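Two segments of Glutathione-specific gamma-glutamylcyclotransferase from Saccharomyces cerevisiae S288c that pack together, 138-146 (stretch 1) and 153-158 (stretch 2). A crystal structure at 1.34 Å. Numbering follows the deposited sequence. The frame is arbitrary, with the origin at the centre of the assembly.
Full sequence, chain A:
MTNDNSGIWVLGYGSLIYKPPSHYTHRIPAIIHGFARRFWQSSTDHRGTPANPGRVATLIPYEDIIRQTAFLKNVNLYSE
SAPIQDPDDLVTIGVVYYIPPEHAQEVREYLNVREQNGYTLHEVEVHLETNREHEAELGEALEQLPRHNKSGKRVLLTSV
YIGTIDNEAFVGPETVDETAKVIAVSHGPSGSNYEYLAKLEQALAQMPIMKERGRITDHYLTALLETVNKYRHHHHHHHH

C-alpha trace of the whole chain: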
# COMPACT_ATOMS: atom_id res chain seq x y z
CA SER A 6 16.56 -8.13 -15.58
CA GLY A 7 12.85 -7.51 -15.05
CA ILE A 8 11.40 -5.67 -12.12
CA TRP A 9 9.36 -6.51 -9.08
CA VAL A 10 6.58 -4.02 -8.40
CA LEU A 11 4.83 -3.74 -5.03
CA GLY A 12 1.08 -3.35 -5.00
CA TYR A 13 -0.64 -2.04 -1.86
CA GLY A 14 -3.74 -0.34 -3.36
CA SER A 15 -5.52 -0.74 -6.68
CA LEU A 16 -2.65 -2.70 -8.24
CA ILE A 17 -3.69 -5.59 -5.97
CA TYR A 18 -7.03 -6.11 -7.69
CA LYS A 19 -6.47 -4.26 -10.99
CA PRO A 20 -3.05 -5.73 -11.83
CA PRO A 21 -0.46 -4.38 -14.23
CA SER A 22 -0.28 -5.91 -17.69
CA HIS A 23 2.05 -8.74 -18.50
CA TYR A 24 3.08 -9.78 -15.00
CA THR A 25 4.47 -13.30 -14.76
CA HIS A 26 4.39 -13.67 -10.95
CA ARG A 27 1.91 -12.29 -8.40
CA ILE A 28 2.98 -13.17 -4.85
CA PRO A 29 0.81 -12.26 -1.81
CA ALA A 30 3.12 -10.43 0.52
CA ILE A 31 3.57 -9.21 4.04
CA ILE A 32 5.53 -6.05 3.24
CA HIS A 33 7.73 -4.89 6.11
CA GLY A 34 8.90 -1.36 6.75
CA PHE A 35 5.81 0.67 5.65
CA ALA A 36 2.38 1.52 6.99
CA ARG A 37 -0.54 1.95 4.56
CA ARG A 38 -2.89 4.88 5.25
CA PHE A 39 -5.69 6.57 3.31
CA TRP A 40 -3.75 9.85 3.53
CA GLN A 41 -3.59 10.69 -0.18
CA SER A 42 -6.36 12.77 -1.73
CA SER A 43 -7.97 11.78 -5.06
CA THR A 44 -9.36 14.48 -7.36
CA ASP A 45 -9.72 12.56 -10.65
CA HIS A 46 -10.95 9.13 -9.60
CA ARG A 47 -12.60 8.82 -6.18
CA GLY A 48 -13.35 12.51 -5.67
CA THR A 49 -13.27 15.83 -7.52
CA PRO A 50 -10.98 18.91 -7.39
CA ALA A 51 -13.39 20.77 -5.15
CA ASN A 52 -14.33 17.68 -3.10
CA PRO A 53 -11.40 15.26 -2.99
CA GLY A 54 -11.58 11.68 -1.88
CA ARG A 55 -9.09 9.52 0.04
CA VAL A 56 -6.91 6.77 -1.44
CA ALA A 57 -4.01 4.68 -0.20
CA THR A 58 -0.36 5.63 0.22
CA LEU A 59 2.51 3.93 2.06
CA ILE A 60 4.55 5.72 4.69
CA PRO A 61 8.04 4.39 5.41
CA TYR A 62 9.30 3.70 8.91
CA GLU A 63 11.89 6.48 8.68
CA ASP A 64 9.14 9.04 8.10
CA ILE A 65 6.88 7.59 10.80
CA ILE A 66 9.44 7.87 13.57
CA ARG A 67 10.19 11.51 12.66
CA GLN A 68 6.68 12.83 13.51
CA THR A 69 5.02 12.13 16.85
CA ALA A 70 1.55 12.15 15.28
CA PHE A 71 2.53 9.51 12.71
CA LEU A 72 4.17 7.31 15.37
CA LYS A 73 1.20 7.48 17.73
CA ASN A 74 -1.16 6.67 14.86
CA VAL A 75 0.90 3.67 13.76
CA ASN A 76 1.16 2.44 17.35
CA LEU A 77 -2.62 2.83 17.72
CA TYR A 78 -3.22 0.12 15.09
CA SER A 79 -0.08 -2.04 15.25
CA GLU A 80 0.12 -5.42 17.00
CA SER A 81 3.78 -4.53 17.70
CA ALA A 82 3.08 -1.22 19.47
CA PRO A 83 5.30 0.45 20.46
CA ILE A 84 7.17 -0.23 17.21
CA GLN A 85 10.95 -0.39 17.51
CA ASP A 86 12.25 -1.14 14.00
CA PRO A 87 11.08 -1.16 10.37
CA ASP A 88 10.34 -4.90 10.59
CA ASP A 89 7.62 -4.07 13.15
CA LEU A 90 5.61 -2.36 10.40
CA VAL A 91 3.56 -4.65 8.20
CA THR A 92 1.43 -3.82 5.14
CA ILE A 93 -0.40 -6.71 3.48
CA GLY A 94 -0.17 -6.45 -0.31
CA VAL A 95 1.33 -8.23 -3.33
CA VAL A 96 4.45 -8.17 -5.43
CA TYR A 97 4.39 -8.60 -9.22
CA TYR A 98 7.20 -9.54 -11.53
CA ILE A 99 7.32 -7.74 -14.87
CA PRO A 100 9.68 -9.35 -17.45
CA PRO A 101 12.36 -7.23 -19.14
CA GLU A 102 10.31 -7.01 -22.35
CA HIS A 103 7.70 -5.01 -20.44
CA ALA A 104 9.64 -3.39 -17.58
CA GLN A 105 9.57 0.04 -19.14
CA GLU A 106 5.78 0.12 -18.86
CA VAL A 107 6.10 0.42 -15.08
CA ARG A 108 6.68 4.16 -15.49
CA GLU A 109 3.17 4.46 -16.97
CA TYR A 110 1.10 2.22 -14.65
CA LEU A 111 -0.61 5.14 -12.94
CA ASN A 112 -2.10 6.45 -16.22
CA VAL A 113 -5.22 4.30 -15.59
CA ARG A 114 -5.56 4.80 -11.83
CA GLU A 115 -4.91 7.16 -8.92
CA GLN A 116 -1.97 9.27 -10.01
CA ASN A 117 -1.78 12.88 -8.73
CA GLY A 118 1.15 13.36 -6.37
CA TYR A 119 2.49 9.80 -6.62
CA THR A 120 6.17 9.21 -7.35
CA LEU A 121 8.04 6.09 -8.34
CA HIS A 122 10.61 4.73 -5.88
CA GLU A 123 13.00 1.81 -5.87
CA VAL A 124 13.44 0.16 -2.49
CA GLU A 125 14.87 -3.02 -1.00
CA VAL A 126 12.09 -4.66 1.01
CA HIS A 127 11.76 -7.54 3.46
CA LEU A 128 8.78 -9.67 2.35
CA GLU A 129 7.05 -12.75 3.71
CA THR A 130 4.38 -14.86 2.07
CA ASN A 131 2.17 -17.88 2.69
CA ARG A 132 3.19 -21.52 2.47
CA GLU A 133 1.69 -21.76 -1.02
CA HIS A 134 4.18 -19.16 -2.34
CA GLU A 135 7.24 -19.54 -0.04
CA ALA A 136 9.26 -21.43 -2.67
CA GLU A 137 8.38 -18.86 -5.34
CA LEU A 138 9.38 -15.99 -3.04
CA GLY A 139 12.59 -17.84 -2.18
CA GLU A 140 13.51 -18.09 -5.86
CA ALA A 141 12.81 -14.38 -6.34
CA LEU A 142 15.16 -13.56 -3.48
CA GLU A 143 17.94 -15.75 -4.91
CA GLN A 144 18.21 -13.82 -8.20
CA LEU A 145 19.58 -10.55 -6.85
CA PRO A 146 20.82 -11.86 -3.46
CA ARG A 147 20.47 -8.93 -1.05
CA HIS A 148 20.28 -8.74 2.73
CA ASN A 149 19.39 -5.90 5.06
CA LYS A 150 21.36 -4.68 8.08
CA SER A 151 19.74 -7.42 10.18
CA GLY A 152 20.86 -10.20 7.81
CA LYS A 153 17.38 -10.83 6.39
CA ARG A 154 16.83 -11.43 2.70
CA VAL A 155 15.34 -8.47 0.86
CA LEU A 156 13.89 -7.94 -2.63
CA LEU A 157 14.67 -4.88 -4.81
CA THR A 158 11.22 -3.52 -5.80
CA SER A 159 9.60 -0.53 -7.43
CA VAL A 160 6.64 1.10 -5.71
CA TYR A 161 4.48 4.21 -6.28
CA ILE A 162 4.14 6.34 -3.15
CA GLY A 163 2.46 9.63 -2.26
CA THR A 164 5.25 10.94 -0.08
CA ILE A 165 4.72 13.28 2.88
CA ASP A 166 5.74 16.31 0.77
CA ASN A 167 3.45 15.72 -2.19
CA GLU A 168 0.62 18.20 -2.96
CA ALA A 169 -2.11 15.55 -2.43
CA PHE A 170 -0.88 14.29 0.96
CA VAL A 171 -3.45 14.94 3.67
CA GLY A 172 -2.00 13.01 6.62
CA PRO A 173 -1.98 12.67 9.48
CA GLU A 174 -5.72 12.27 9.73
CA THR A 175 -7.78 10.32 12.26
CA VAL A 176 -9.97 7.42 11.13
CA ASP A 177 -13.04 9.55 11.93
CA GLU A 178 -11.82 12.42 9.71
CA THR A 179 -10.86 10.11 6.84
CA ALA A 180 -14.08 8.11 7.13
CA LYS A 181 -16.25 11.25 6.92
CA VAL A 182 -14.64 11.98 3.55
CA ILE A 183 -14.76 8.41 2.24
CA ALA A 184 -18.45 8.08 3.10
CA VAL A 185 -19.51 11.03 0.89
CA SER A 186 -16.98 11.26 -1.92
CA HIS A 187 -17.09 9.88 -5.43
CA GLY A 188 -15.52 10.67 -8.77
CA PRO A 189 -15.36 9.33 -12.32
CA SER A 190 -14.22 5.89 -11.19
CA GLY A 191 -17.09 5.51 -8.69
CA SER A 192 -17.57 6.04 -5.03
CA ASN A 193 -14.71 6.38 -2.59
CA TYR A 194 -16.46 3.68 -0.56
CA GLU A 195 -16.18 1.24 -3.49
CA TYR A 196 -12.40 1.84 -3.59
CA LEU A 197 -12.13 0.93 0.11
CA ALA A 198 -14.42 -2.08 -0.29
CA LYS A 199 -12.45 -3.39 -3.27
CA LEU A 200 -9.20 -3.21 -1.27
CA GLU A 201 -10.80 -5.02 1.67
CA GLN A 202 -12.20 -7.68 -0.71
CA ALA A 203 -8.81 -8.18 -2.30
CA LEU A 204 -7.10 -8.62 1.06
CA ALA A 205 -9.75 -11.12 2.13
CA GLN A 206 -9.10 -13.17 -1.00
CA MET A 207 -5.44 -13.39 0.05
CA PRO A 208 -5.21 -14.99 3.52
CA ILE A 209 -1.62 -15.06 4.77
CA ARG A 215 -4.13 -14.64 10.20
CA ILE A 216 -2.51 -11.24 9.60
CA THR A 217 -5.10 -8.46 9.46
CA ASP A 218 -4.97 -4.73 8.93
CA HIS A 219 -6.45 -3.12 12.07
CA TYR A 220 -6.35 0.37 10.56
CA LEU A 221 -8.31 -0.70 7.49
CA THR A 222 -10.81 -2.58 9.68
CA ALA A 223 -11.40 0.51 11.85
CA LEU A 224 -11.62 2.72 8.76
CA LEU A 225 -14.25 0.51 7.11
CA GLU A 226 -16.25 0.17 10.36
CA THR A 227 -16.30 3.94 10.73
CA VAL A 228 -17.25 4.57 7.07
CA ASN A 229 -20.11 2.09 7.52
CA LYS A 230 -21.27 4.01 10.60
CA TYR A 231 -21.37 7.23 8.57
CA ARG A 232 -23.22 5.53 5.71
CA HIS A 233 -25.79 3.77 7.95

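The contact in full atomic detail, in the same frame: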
# COMPACT_ATOMS: atom_id res chain seq x y z
N LEU A 138 8.70 -17.15 -3.61
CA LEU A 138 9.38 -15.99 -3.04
C LEU A 138 10.87 -16.29 -2.85
O LEU A 138 11.72 -15.45 -3.13
CB LEU A 138 8.72 -15.59 -1.73
CG LEU A 138 9.42 -14.44 -1.01
CD1 LEU A 138 9.40 -13.18 -1.86
CD2 LEU A 138 8.70 -14.19 0.31
N GLY A 139 11.20 -17.50 -2.39
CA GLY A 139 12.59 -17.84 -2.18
C GLY A 139 13.40 -17.76 -3.46
O GLY A 139 14.54 -17.27 -3.45
N GLU A 140 12.83 -18.20 -4.57
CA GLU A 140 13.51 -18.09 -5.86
C GLU A 140 13.70 -16.64 -6.27
O GLU A 140 14.76 -16.26 -6.78
CB GLU A 140 12.75 -18.85 -6.94
CG GLU A 140 13.39 -18.74 -8.32
N ALA A 141 12.69 -15.80 -6.04
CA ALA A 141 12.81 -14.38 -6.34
C ALA A 141 13.96 -13.76 -5.57
O ALA A 141 14.70 -12.94 -6.11
CB ALA A 141 11.51 -13.67 -5.98
N LEU A 142 14.12 -14.14 -4.30
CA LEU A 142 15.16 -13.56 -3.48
C LEU A 142 16.54 -14.00 -3.92
O LEU A 142 17.51 -13.27 -3.72
CB LEU A 142 14.91 -13.91 -2.01
CG LEU A 142 13.73 -13.17 -1.37
CD1 LEU A 142 13.36 -13.85 -0.08
CD2 LEU A 142 14.07 -11.71 -1.13
N GLU A 143 16.65 -15.18 -4.54
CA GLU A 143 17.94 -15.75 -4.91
C GLU A 143 18.51 -15.19 -6.20
O GLU A 143 19.68 -15.46 -6.51
CB GLU A 143 17.83 -17.27 -4.99
CG GLU A 143 17.53 -17.94 -3.65
CD GLU A 143 16.97 -19.37 -3.77
OE1 GLU A 143 17.33 -20.07 -4.74
OE2 GLU A 143 16.16 -19.79 -2.90
N GLN A 144 17.72 -14.43 -6.97
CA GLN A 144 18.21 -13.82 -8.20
C GLN A 144 19.12 -12.62 -7.92
O GLN A 144 20.25 -12.55 -8.42
CB GLN A 144 17.03 -13.38 -9.07
N LEU A 145 18.65 -11.65 -7.15
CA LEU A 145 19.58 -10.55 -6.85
C LEU A 145 19.88 -10.62 -5.35
O LEU A 145 19.34 -9.81 -4.59
CB LEU A 145 18.97 -9.21 -7.29
CG LEU A 145 19.70 -7.88 -7.36
CD1 LEU A 145 21.15 -7.98 -7.85
CD2 LEU A 145 18.89 -6.97 -8.31
N PRO A 146 20.70 -11.59 -4.90
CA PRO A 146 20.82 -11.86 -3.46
C PRO A 146 21.20 -10.62 -2.68
O PRO A 146 22.30 -10.10 -2.83
CB PRO A 146 21.91 -12.94 -3.38
CG PRO A 146 22.04 -13.49 -4.76
CD PRO A 146 21.69 -12.34 -5.68
N LYS A 153 18.55 -10.23 7.01
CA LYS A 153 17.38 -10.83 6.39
C LYS A 153 17.40 -10.58 4.88
O LYS A 153 17.89 -9.56 4.40
CB LYS A 153 16.10 -10.25 6.99
N ARG A 154 16.86 -11.54 4.14
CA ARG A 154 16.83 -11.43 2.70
C ARG A 154 15.83 -10.37 2.28
O ARG A 154 14.73 -10.28 2.84
CB ARG A 154 16.46 -12.78 2.09
CG ARG A 154 17.40 -13.89 2.53
CD ARG A 154 17.29 -15.09 1.63
NE ARG A 154 16.07 -15.83 1.89
CZ ARG A 154 15.58 -16.78 1.10
NH1 ARG A 154 16.22 -17.09 -0.03
NH2 ARG A 154 14.46 -17.41 1.42
N VAL A 155 16.22 -9.54 1.32
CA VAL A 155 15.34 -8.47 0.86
C VAL A 155 15.28 -8.52 -0.67
O VAL A 155 16.18 -9.05 -1.34
CB VAL A 155 15.75 -7.09 1.36
CG1 VAL A 155 15.63 -7.02 2.87
CG2 VAL A 155 17.17 -6.75 0.89
N LEU A 156 14.16 -7.99 -1.20
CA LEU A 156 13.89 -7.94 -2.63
C LEU A 156 13.96 -6.48 -3.08
O LEU A 156 13.31 -5.62 -2.46
CB LEU A 156 12.50 -8.54 -2.92
CG LEU A 156 12.13 -8.78 -4.38
CD1 LEU A 156 13.06 -9.86 -4.99
CD2 LEU A 156 10.66 -9.20 -4.53
N LEU A 157 14.70 -6.20 -4.16
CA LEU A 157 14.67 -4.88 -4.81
C LEU A 157 13.35 -4.73 -5.59
O LEU A 157 13.04 -5.55 -6.47
CB LEU A 157 15.88 -4.65 -5.72
CG LEU A 157 15.84 -3.34 -6.52
CD1 LEU A 157 15.88 -2.12 -5.58
CD2 LEU A 157 16.96 -3.25 -7.55
N THR A 158 12.56 -3.71 -5.24
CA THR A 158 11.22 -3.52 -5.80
C THR A 158 11.00 -2.06 -6.16
O THR A 158 11.59 -1.16 -5.58
CB THR A 158 10.11 -3.93 -4.80
OG1 THR A 158 10.09 -3.02 -3.68
CG2 THR A 158 10.25 -5.33 -4.31
O HOH W 1 17.61 -11.37 -1.66

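No direct hydrogen bond joins the two stretches; a single water links their backbones instead, lying 2.8 Å from L142 O and 2.7 Å from V155 O. Both distances suit hydrogen bonds in which the water donates to a carbonyl oxygen.

The last turns of a helix, from L138 onward, cross a strand that runs through L156 and T158 and continues beyond them. Their axes approach to 7.9 Å at 75°, so the backbones come close at one point rather than running alongside each other, with L142 CA 5.8 Å from L156 CA. L142 dominates the helical side of the contact. It points toward the strand, and its CD2 lies 3.4 Å from V155 O and 4.0 Å from L156 CB. The L156 side chain leaves its backbone sideways but ends nearer the helix, where its CD1 packs 4.2 Å from A141 CB and 3.7 Å from A141 O. Beyond the helix, L145 CD2 meets L157 CD2 at 4.3 Å, extending the apolar contact to a more exposed margin.

At the other margin, the R154 guanidinium covers L142, whose CD1 sits over one face, 3.9 Å from R154 CZ. E143 approaches the guanidinium edge, its OE2 3.9 Å from R154 NH1, a long salt bridge that supplies charge complementarity without close hydrogen-bonding geometry.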